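Local atomic coordinates of ankyrin repeat domain protein (Legionella pneumophila subsp. pneumophila, PDB entry 6MCA), a protein that is a Legionella effector, AnkH, with ankyrin repeats and probably a cysteine protease-like fold, that interacts with the host LARP7 component of the 7SK snRNP complex. Residues 62-68 with 98-103; 79-83 with 107-113; 124-128 with 137-141. All coordinates share one frame; numbering follows the deposited sequence. Where two conformers were deposited one is given.

Contact 1 (62-68 with 98-103)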
loop_
_atom_site.group_PDB
_atom_site.type_symbol
_atom_site.label_atom_id
_atom_site.label_comp_id
_atom_site.label_asym_id
_atom_site.label_seq_id
_atom_site.Cartn_x
_atom_site.Cartn_y
_atom_site.Cartn_z
ATOM N N CYS A 62 21.730 -11.038 -5.678
ATOM C CA CYS A 62 21.918 -12.051 -4.643
ATOM C C CYS A 62 20.803 -11.996 -3.607
ATOM O O CYS A 62 20.300 -13.035 -3.167
ATOM C CB CYS A 62 23.276 -11.862 -3.968
ATOM S SG CYS A 62 24.688 -12.190 -5.033
ATOM N N ALA A 63 20.409 -10.787 -3.202
ATOM C CA ALA A 63 19.335 -10.647 -2.225
ATOM C C ALA A 63 18.012 -11.158 -2.783
ATOM O O ALA A 63 17.265 -11.858 -2.088
ATOM C CB ALA A 63 19.208 -9.187 -1.788
ATOM N N ILE A 64 17.708 -10.824 -4.039
ATOM C CA ILE A 64 16.457 -11.259 -4.654
ATOM C C ILE A 64 16.418 -12.778 -4.773
ATOM O O ILE A 64 15.381 -13.407 -4.533
ATOM C CB ILE A 64 16.273 -10.576 -6.023
ATOM C CG1 ILE A 64 15.949 -9.092 -5.842
ATOM C CG2 ILE A 64 15.179 -11.264 -6.830
ATOM C CD1 ILE A 64 15.750 -8.349 -7.145
ATOM N N THR A 65 17.545 -13.390 -5.129
ATOM C CA THR A 65 17.599 -14.832 -5.337
ATOM C C THR A 65 18.031 -15.609 -4.097
ATOM O O THR A 65 18.197 -16.830 -4.183
ATOM C CB THR A 65 18.537 -15.161 -6.502
ATOM O OG1 THR A 65 19.845 -14.644 -6.227
ATOM C CG2 THR A 65 18.016 -14.545 -7.793
ATOM N N ARG A 66 18.220 -14.936 -2.958
ATOM C CA ARG A 66 18.550 -15.589 -1.687
ATOM C C ARG A 66 19.851 -16.385 -1.769
ATOM O O ARG A 66 19.988 -17.443 -1.151
ATOM C CB ARG A 66 17.409 -16.495 -1.214
ATOM C CG ARG A 66 16.051 -15.830 -1.125
ATOM C CD ARG A 66 14.966 -16.882 -0.962
ATOM N NE ARG A 66 13.647 -16.292 -0.766
ATOM C CZ ARG A 66 13.102 -16.065 0.423
ATOM N NH1 ARG A 66 13.766 -16.377 1.528
ATOM N NH2 ARG A 66 11.894 -15.526 0.509
ATOM N N GLN A 67 20.807 -15.882 -2.551
ATOM C CA GLN A 67 22.094 -16.539 -2.770
ATOM C C GLN A 67 23.105 -15.911 -1.817
ATOM O O GLN A 67 23.684 -14.862 -2.109
ATOM C CB GLN A 67 22.530 -16.397 -4.223
ATOM C CG GLN A 67 21.672 -17.177 -5.202
ATOM C CD GLN A 67 22.109 -18.621 -5.326
ATOM O OE1 GLN A 67 22.826 -18.985 -6.255
ATOM N NE2 GLN A 67 21.685 -19.453 -4.382
ATOM N N ILE A 68 23.326 -16.567 -0.678
ATOM C CA ILE A 68 24.124 -15.952 0.377
ATOM C C ILE A 68 25.623 -16.117 0.126
ATOM O O ILE A 68 26.411 -15.249 0.513
ATOM C CB ILE A 68 23.706 -16.514 1.750
ATOM C CG1 ILE A 68 24.314 -15.681 2.880
ATOM C CG2 ILE A 68 24.083 -17.985 1.879
ATOM C CD1 ILE A 68 23.500 -15.697 4.154
ATOM N N ASN A 98 11.932 -10.204 1.438
ATOM C CA ASN A 98 11.918 -11.649 1.265
ATOM C C ASN A 98 11.795 -12.403 2.583
ATOM O O ASN A 98 11.683 -13.634 2.561
ATOM C CB ASN A 98 13.189 -12.106 0.543
ATOM C CG ASN A 98 13.024 -12.149 -0.963
ATOM O OD1 ASN A 98 11.995 -11.743 -1.501
ATOM N ND2 ASN A 98 14.048 -12.638 -1.653
ATOM N N ASN A 99 11.816 -11.698 3.717
ATOM C CA ASN A 99 11.809 -12.323 5.043
ATOM C C ASN A 99 12.955 -13.322 5.182
ATOM O O ASN A 99 12.813 -14.390 5.781
ATOM C CB ASN A 99 10.460 -12.984 5.338
ATOM C CG ASN A 99 10.232 -13.213 6.820
ATOM O OD1 ASN A 99 10.660 -12.417 7.656
ATOM N ND2 ASN A 99 9.554 -14.306 7.152
ATOM N N ASP A 100 14.108 -12.968 4.617
ATOM C CA ASP A 100 15.301 -13.807 4.649
ATOM C C ASP A 100 16.160 -13.364 5.828
ATOM O O ASP A 100 16.802 -12.310 5.774
ATOM C CB ASP A 100 16.065 -13.705 3.329
ATOM C CG ASP A 100 17.180 -14.731 3.209
ATOM O OD1 ASP A 100 17.517 -15.387 4.219
ATOM O OD2 ASP A 100 17.720 -14.887 2.093
ATOM N N LEU A 101 16.173 -14.173 6.889
ATOM C CA LEU A 101 16.883 -13.787 8.106
ATOM C C LEU A 101 18.394 -13.855 7.921
ATOM O O LEU A 101 19.120 -12.971 8.391
ATOM C CB LEU A 101 16.446 -14.675 9.271
ATOM C CG LEU A 101 15.129 -14.289 9.945
ATOM C CD1 LEU A 101 14.727 -15.328 10.981
ATOM C CD2 LEU A 101 15.243 -12.913 10.577
ATOM N N ASP A 102 18.886 -14.894 7.244
ATOM C CA ASP A 102 20.327 -15.049 7.071
ATOM C C ASP A 102 20.906 -13.925 6.218
ATOM O O ASP A 102 21.943 -13.343 6.561
ATOM C CB ASP A 102 20.635 -16.413 6.453
ATOM C CG ASP A 102 20.234 -17.563 7.357
ATOM O OD1 ASP A 102 20.276 -17.388 8.593
ATOM O OD2 ASP A 102 19.879 -18.639 6.832
ATOM N N MET A 103 20.246 -13.604 5.103
ATOM C CA MET A 103 20.726 -12.524 4.246
ATOM C C MET A 103 20.648 -11.178 4.957
ATOM O O MET A 103 21.559 -10.351 4.834
ATOM C CB MET A 103 19.927 -12.493 2.943
ATOM C CG MET A 103 20.401 -11.448 1.944
ATOM S SD MET A 103 21.908 -11.928 1.080
ATOM C CE MET A 103 21.345 -13.390 0.211
HETATM O O HOH W 1 17.122 -12.604 0.440
HETATM O O HOH W 2 19.646 -17.118 2.315
#

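Contact 2 (79-83 with 107-113)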
loop_
_atom_site.group_PDB
_atom_site.type_symbol
_atom_site.label_atom_id
_atom_site.label_comp_id
_atom_site.label_asym_id
_atom_site.label_seq_id
_atom_site.Cartn_x
_atom_site.Cartn_y
_atom_site.Cartn_z
ATOM N N VAL A 79 31.939 -4.352 -2.206
ATOM C CA VAL A 79 30.902 -3.633 -2.935
ATOM C C VAL A 79 30.190 -2.663 -1.996
ATOM O O VAL A 79 30.217 -2.801 -0.766
ATOM C CB VAL A 79 29.903 -4.603 -3.587
ATOM C CG1 VAL A 79 30.612 -5.529 -4.562
ATOM C CG2 VAL A 79 29.161 -5.399 -2.523
ATOM N N ASP A 80 29.551 -1.656 -2.588
ATOM C CA ASP A 80 28.739 -0.723 -1.817
ATOM C C ASP A 80 27.507 -1.460 -1.305
ATOM O O ASP A 80 26.577 -1.739 -2.069
ATOM C CB ASP A 80 28.353 0.481 -2.673
ATOM C CG ASP A 80 27.603 1.548 -1.888
ATOM O OD1 ASP A 80 27.303 1.329 -0.693
ATOM O OD2 ASP A 80 27.314 2.615 -2.469
ATOM N N ILE A 81 27.497 -1.772 -0.008
ATOM C CA ILE A 81 26.425 -2.574 0.570
ATOM C C ILE A 81 25.113 -1.815 0.700
ATOM O O ILE A 81 24.090 -2.422 1.040
ATOM C CB ILE A 81 26.863 -3.125 1.943
ATOM C CG1 ILE A 81 26.201 -4.479 2.208
ATOM C CG2 ILE A 81 26.554 -2.127 3.054
ATOM C CD1 ILE A 81 26.895 -5.298 3.266
ATOM N N ASN A 82 25.107 -0.511 0.428
ATOM C CA ASN A 82 23.898 0.298 0.541
ATOM C C ASN A 82 23.460 0.902 -0.789
ATOM O O ASN A 82 22.574 1.766 -0.799
ATOM C CB ASN A 82 24.096 1.411 1.575
ATOM C CG ASN A 82 24.126 0.887 2.997
ATOM O OD1 ASN A 82 23.324 0.034 3.373
ATOM N ND2 ASN A 82 25.056 1.397 3.795
ATOM N N LYS A 83 24.042 0.480 -1.903
ATOM C CA LYS A 83 23.669 1.049 -3.195
ATOM C C LYS A 83 22.302 0.531 -3.618
ATOM O O LYS A 83 22.118 -0.688 -3.736
ATOM C CB LYS A 83 24.707 0.718 -4.263
ATOM C CG LYS A 83 24.367 1.313 -5.619
ATOM C CD LYS A 83 25.478 1.113 -6.630
ATOM C CE LYS A 83 25.119 1.764 -7.957
ATOM N NZ LYS A 83 26.195 1.605 -8.972
ATOM N N LEU A 107 23.856 -8.794 5.723
ATOM C CA LEU A 107 23.923 -7.406 5.279
ATOM C C LEU A 107 24.127 -6.457 6.455
ATOM O O LEU A 107 24.953 -5.539 6.383
ATOM C CB LEU A 107 22.658 -7.042 4.503
ATOM C CG LEU A 107 22.489 -7.743 3.155
ATOM C CD1 LEU A 107 21.153 -7.387 2.526
ATOM C CD2 LEU A 107 23.636 -7.392 2.220
ATOM N N LEU A 108 23.389 -6.666 7.548
ATOM C CA LEU A 108 23.526 -5.797 8.714
ATOM C C LEU A 108 24.905 -5.920 9.350
ATOM O O LEU A 108 25.417 -4.942 9.906
ATOM C CB LEU A 108 22.442 -6.121 9.741
ATOM C CG LEU A 108 21.014 -5.691 9.397
ATOM C CD1 LEU A 108 20.026 -6.278 10.392
ATOM C CD2 LEU A 108 20.906 -4.175 9.360
ATOM N N THR A 109 25.516 -7.106 9.280
ATOM C CA THR A 109 26.841 -7.293 9.862
ATOM C C THR A 109 27.873 -6.390 9.196
ATOM O O THR A 109 28.766 -5.858 9.865
ATOM C CB THR A 109 27.259 -8.760 9.745
ATOM O OG1 THR A 109 26.332 -9.581 10.468
ATOM C CG2 THR A 109 28.658 -8.970 10.307
ATOM N N TYR A 110 27.756 -6.189 7.884
ATOM C CA TYR A 110 28.754 -5.455 7.116
ATOM C C TYR A 110 28.276 -4.063 6.711
ATOM O O TYR A 110 28.693 -3.535 5.679
ATOM C CB TYR A 110 29.174 -6.264 5.890
ATOM C CG TYR A 110 29.942 -7.519 6.244
ATOM C CD1 TYR A 110 29.281 -8.712 6.503
ATOM C CD2 TYR A 110 31.328 -7.506 6.334
ATOM C CE1 TYR A 110 29.978 -9.860 6.834
ATOM C CE2 TYR A 110 32.034 -8.648 6.662
ATOM C CZ TYR A 110 31.354 -9.822 6.911
ATOM O OH TYR A 110 32.052 -10.960 7.239
ATOM N N GLY A 111 27.402 -3.462 7.509
ATOM C CA GLY A 111 27.123 -2.045 7.404
ATOM C C GLY A 111 25.874 -1.630 6.658
ATOM O O GLY A 111 25.765 -0.452 6.296
ATOM N N ALA A 112 24.930 -2.538 6.420
ATOM C CA ALA A 112 23.685 -2.150 5.770
ATOM C C ALA A 112 22.887 -1.225 6.682
ATOM O O ALA A 112 22.658 -1.538 7.854
ATOM C CB ALA A 112 22.857 -3.381 5.408
ATOM N N ASP A 113 22.472 -0.086 6.145
ATOM C CA ASP A 113 21.738 0.914 6.912
ATOM C C ASP A 113 20.358 0.383 7.281
ATOM O O ASP A 113 19.516 0.215 6.389
ATOM C CB ASP A 113 21.617 2.207 6.104
ATOM C CG ASP A 113 20.917 3.317 6.869
ATOM O OD1 ASP A 113 20.714 3.174 8.093
ATOM O OD2 ASP A 113 20.569 4.341 6.242
HETATM O O HOH W 3 20.204 -0.381 3.760
#

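Contact 3 (124-128 with 137-141)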
loop_
_atom_site.group_PDB
_atom_site.type_symbol
_atom_site.label_atom_id
_atom_site.label_comp_id
_atom_site.label_asym_id
_atom_site.label_seq_id
_atom_site.Cartn_x
_atom_site.Cartn_y
_atom_site.Cartn_z
ATOM N N VAL A 124 12.971 0.324 5.856
ATOM C CA VAL A 124 13.184 -1.121 5.840
ATOM C C VAL A 124 12.142 -1.850 6.680
ATOM O O VAL A 124 11.762 -2.984 6.366
ATOM C CB VAL A 124 14.620 -1.431 6.315
ATOM C CG1 VAL A 124 14.866 -2.931 6.381
ATOM C CG2 VAL A 124 15.636 -0.762 5.402
ATOM N N LEU A 125 11.649 -1.215 7.745
ATOM C CA LEU A 125 10.758 -1.878 8.692
ATOM C C LEU A 125 9.306 -1.945 8.232
ATOM O O LEU A 125 8.526 -2.686 8.838
ATOM C CB LEU A 125 10.812 -1.165 10.046
ATOM C CG LEU A 125 11.839 -1.623 11.082
ATOM C CD1 LEU A 125 11.833 -0.671 12.267
ATOM C CD2 LEU A 125 11.558 -3.045 11.533
ATOM N N VAL A 126 8.927 -1.203 7.188
ATOM C CA VAL A 126 7.510 -1.006 6.877
ATOM C C VAL A 126 6.825 -2.335 6.575
ATOM O O VAL A 126 5.783 -2.665 7.156
ATOM C CB VAL A 126 7.352 -0.013 5.712
ATOM C CG1 VAL A 126 5.940 -0.076 5.148
ATOM C CG2 VAL A 126 7.686 1.397 6.171
ATOM N N TYR A 127 7.393 -3.114 5.659
ATOM C CA TYR A 127 6.742 -4.347 5.231
ATOM C C TYR A 127 6.764 -5.420 6.319
ATOM O O TYR A 127 5.746 -6.095 6.516
ATOM C CB TYR A 127 7.374 -4.867 3.936
ATOM C CG TYR A 127 6.871 -4.142 2.709
ATOM C CD1 TYR A 127 5.538 -4.229 2.327
ATOM C CD2 TYR A 127 7.723 -3.360 1.940
ATOM C CE1 TYR A 127 5.069 -3.563 1.212
ATOM C CE2 TYR A 127 7.262 -2.690 0.821
ATOM C CZ TYR A 127 5.934 -2.796 0.463
ATOM O OH TYR A 127 5.472 -2.130 -0.650
ATOM N N PRO A 128 7.873 -5.632 7.041
ATOM C CA PRO A 128 7.806 -6.566 8.178
ATOM C C PRO A 128 6.824 -6.134 9.252
ATOM O O PRO A 128 6.201 -6.994 9.888
ATOM C CB PRO A 128 9.249 -6.596 8.705
ATOM C CG PRO A 128 9.934 -5.437 8.076
ATOM C CD PRO A 128 9.264 -5.232 6.764
ATOM N N LYS A 137 11.929 -8.230 12.441
ATOM C CA LYS A 137 11.772 -6.950 13.124
ATOM C C LYS A 137 12.734 -6.833 14.298
ATOM O O LYS A 137 13.353 -5.785 14.500
ATOM C CB LYS A 137 10.332 -6.776 13.602
ATOM C CG LYS A 137 9.353 -6.362 12.519
ATOM C CD LYS A 137 8.233 -5.515 13.100
ATOM C CE LYS A 137 7.492 -6.246 14.206
ATOM N NZ LYS A 137 6.866 -7.503 13.719
ATOM N N GLN A 138 12.876 -7.904 15.083
ATOM C CA GLN A 138 13.789 -7.866 16.220
ATOM C C GLN A 138 15.241 -7.832 15.760
ATOM O O GLN A 138 16.080 -7.170 16.382
ATOM C CB GLN A 138 13.537 -9.064 17.134
ATOM C CG GLN A 138 12.227 -8.981 17.893
ATOM C CD GLN A 138 11.856 -10.286 18.565
ATOM O OE1 GLN A 138 12.541 -11.297 18.403
ATOM N NE2 GLN A 138 10.765 -10.272 19.321
ATOM N N LEU A 139 15.554 -8.540 14.671
ATOM C CA LEU A 139 16.898 -8.458 14.107
ATOM C C LEU A 139 17.223 -7.033 13.677
ATOM O O LEU A 139 18.341 -6.550 13.895
ATOM C CB LEU A 139 17.034 -9.422 12.926
ATOM C CG LEU A 139 18.376 -9.428 12.189
ATOM C CD1 LEU A 139 19.541 -9.564 13.163
ATOM C CD2 LEU A 139 18.410 -10.535 11.148
ATOM N N LEU A 140 16.255 -6.339 13.073
ATOM C CA LEU A 140 16.483 -4.954 12.672
ATOM C C LEU A 140 16.577 -4.033 13.885
ATOM O O LEU A 140 17.376 -3.088 13.891
ATOM C CB LEU A 140 15.376 -4.496 11.724
ATOM C CG LEU A 140 15.377 -5.160 10.345
ATOM C CD1 LEU A 140 14.069 -4.897 9.613
ATOM C CD2 LEU A 140 16.562 -4.682 9.520
ATOM N N TYR A 141 15.766 -4.289 14.917
ATOM C CA TYR A 141 15.859 -3.521 16.157
ATOM C C TYR A 141 17.252 -3.631 16.760
ATOM O O TYR A 141 17.840 -2.632 17.189
ATOM C CB TYR A 141 14.823 -4.011 17.171
ATOM C CG TYR A 141 13.374 -3.838 16.780
ATOM C CD1 TYR A 141 12.979 -2.852 15.886
ATOM C CD2 TYR A 141 12.396 -4.664 17.320
ATOM C CE1 TYR A 141 11.646 -2.700 15.538
ATOM C CE2 TYR A 141 11.067 -4.521 16.978
ATOM C CZ TYR A 141 10.697 -3.539 16.088
ATOM O OH TYR A 141 9.370 -3.397 15.749
#

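Contact 1 (62-68 with 98-103)
Arg66 lays its guanidinium over the side chain of Asn98: the guanidinium and amide planes are only 5° apart, and Asn98 CB lies over one face, off toward the rim. From this stacked position Arg66 NH2 gives a weak, bent hydrogen bond to Asn98 O (2.8 Å). The amide answers in the other direction, Asn98 ND2 donating to Ile64 O at 3.3 Å. That carbonyl lies in the amide plane of Asn98 but is itself met from above its own plane, not on a lone pair.

Toward Ile68, Met103 CE enters the turn, 3.6 Å from both Cys62 O and Gln67 O; bends at chi2 (77°) and chi3 (63°) curl the thioether to bring it there. Ile68 CD1 rests against Asp102 CB at 3.7 Å.

Farther out, Arg66 and Asn99 each close a helix with a Schellman motif, and Asp100 is the N-cap of helix 101-109, with OD1 weakly accepting from Met103 N. Its other oxygen, OD2, receives two waters, one bridging to Ala63 O (2.6 Å from the water). The contact joins the turn after helix 58-65 to the one between helices 91-97 and 101-109, consistent with neighbouring ankyrin-type helix pairs. Arg66 NH1 and Asp100 OD2 remain 4.3 Å apart with no N-H aimed across, so the polar link rests on the Asn98 amide, the weak guanidinium bond and the bridging waters.

Contact 2 (79-83 with 107-113)
With chi1 at -72°, Asn82 places CG beside its own backbone N, and a chi2 of -43° turns the amide so that both of its polar atoms face residues 111-113. Ile81, whose chi1 of -149° is displaced from a staggered value, directs CG1 and CD1 at the end of helix 101-109.

The Asn82 amide holds the opposing backbone at two points. OD1 accepts from Asp113 N at 2.9 Å in a nearly straight bond, the donor tilted moderately from the carbonyl plane. ND2 donates to Gly111 O at 3.2 Å, again somewhat tilted. With acceptor and donor both engaged, flipping the amide would put like groups together at both bonds, which fixes its rotation.

Beside this polar clamp, Ile81 supplies the apolar half. CD1 packs on Tyr110 CB (3.6 Å), CG1 meets Leu107 CD2 (3.9 Å), and CG2 lies against the backbone at Gly111 C (3.7 Å). The Tyr110 ring leads away, so its CB is the part of the side chain that touches isoleucine.

In ankyrin-repeat terms, the loop after helix 68-76 meets the C-terminal end of helix 101-109, which lies in the predicted ankyrin repeat, and the loop after it, consistent with the loop-to-helix-end packing between adjacent units of an ankyrin stack. Gly111 takes a positive phi just past the helix end.

The first loop is shaped from within. A type I turn runs from Asp80 to Lys83, and Asp80 OD1 accepts from Asn82 N at 3.1 Å, an Asx turn that positions the clamping asparagine. Asp113 is held in its own loop, its OD1 accepting from Asn115 N, while Ile81 and Tyr110 also touch Ile75 of helix 68-76.

Contact 3 (124-128 with 137-141)
Leu140 CD1 meets three residues of the facing segment: Leu125, Val124 and Pro128. Residues 124-128 lead into helix 126-131 and residues 137-141 lie in helix 134-142, two consecutive helices joined by a short connection within the ankyrin-repeat region, consistent with an ankyrin helical hairpin.

The tight part is wholly apolar, with no hydrogen bond crossing it. Leu125 CD2 approaches Leu140 CD1 to 3.7 Å as the two leucine side chains slide past each other in opposite directions. Val124 CG1 meets the end of the leucine fork, 3.9 Å from Leu140 CD1 and almost as near to CD2. Its chi1 of 177° sets CG1 anti to the backbone N, and thereby turns this methyl to the facing helix. Four of the six touching residues are buried, and Val96 of helix 91-97 backs both Val124 and Pro128, while Leu108 of helix 101-109 reaches Leu140.

The looser margin is formed by Lys137 and Tyr141, both only partly exposed. A chi1 of -79° puts Lys137 CG anti to the carbonyl carbon and 3.8 Å from Pro128 CB, whereas Leu125 CD2 stands farther from CG, at 4.1 Å; the later bends curl CD and NZ back toward the Pro128 backbone. The polar partner of NZ lies outside the segments: it forms a salt bridge with Asp134, and across the contact the methylene CG does the packing. At the other end of the segment the Tyr141 and Leu125 side chains cross at about a right angle, and the ring offers its edge: Leu125 CD1 lies near the ring plane, 3.9 Å from Tyr141 CE1.

The three contacts lie in the helical N-terminal part of the chain, which includes the ankyrin-repeat region, on the same side of the chain's centre, with their own centres 13 to 15 Å apart. Contacts 1 and 2 both use helix 101-109, one at its start and one at its end, and their segments alternate along the sequence, so the segments around helices 58-65 and 68-76 meet those around 101-109 at both of its ends. Contact 3 follows in series, between helices 126-131 and 134-142. It touches contact 1 through Leu139 CD2 on Leu101 O, and contact 2 through Leu139 O on Leu108 CD1 and Val124 CG2 on Asp113 O. Helix 101-109 therefore sits between its neighbours, consistent with a continuous ankyrin-type stack.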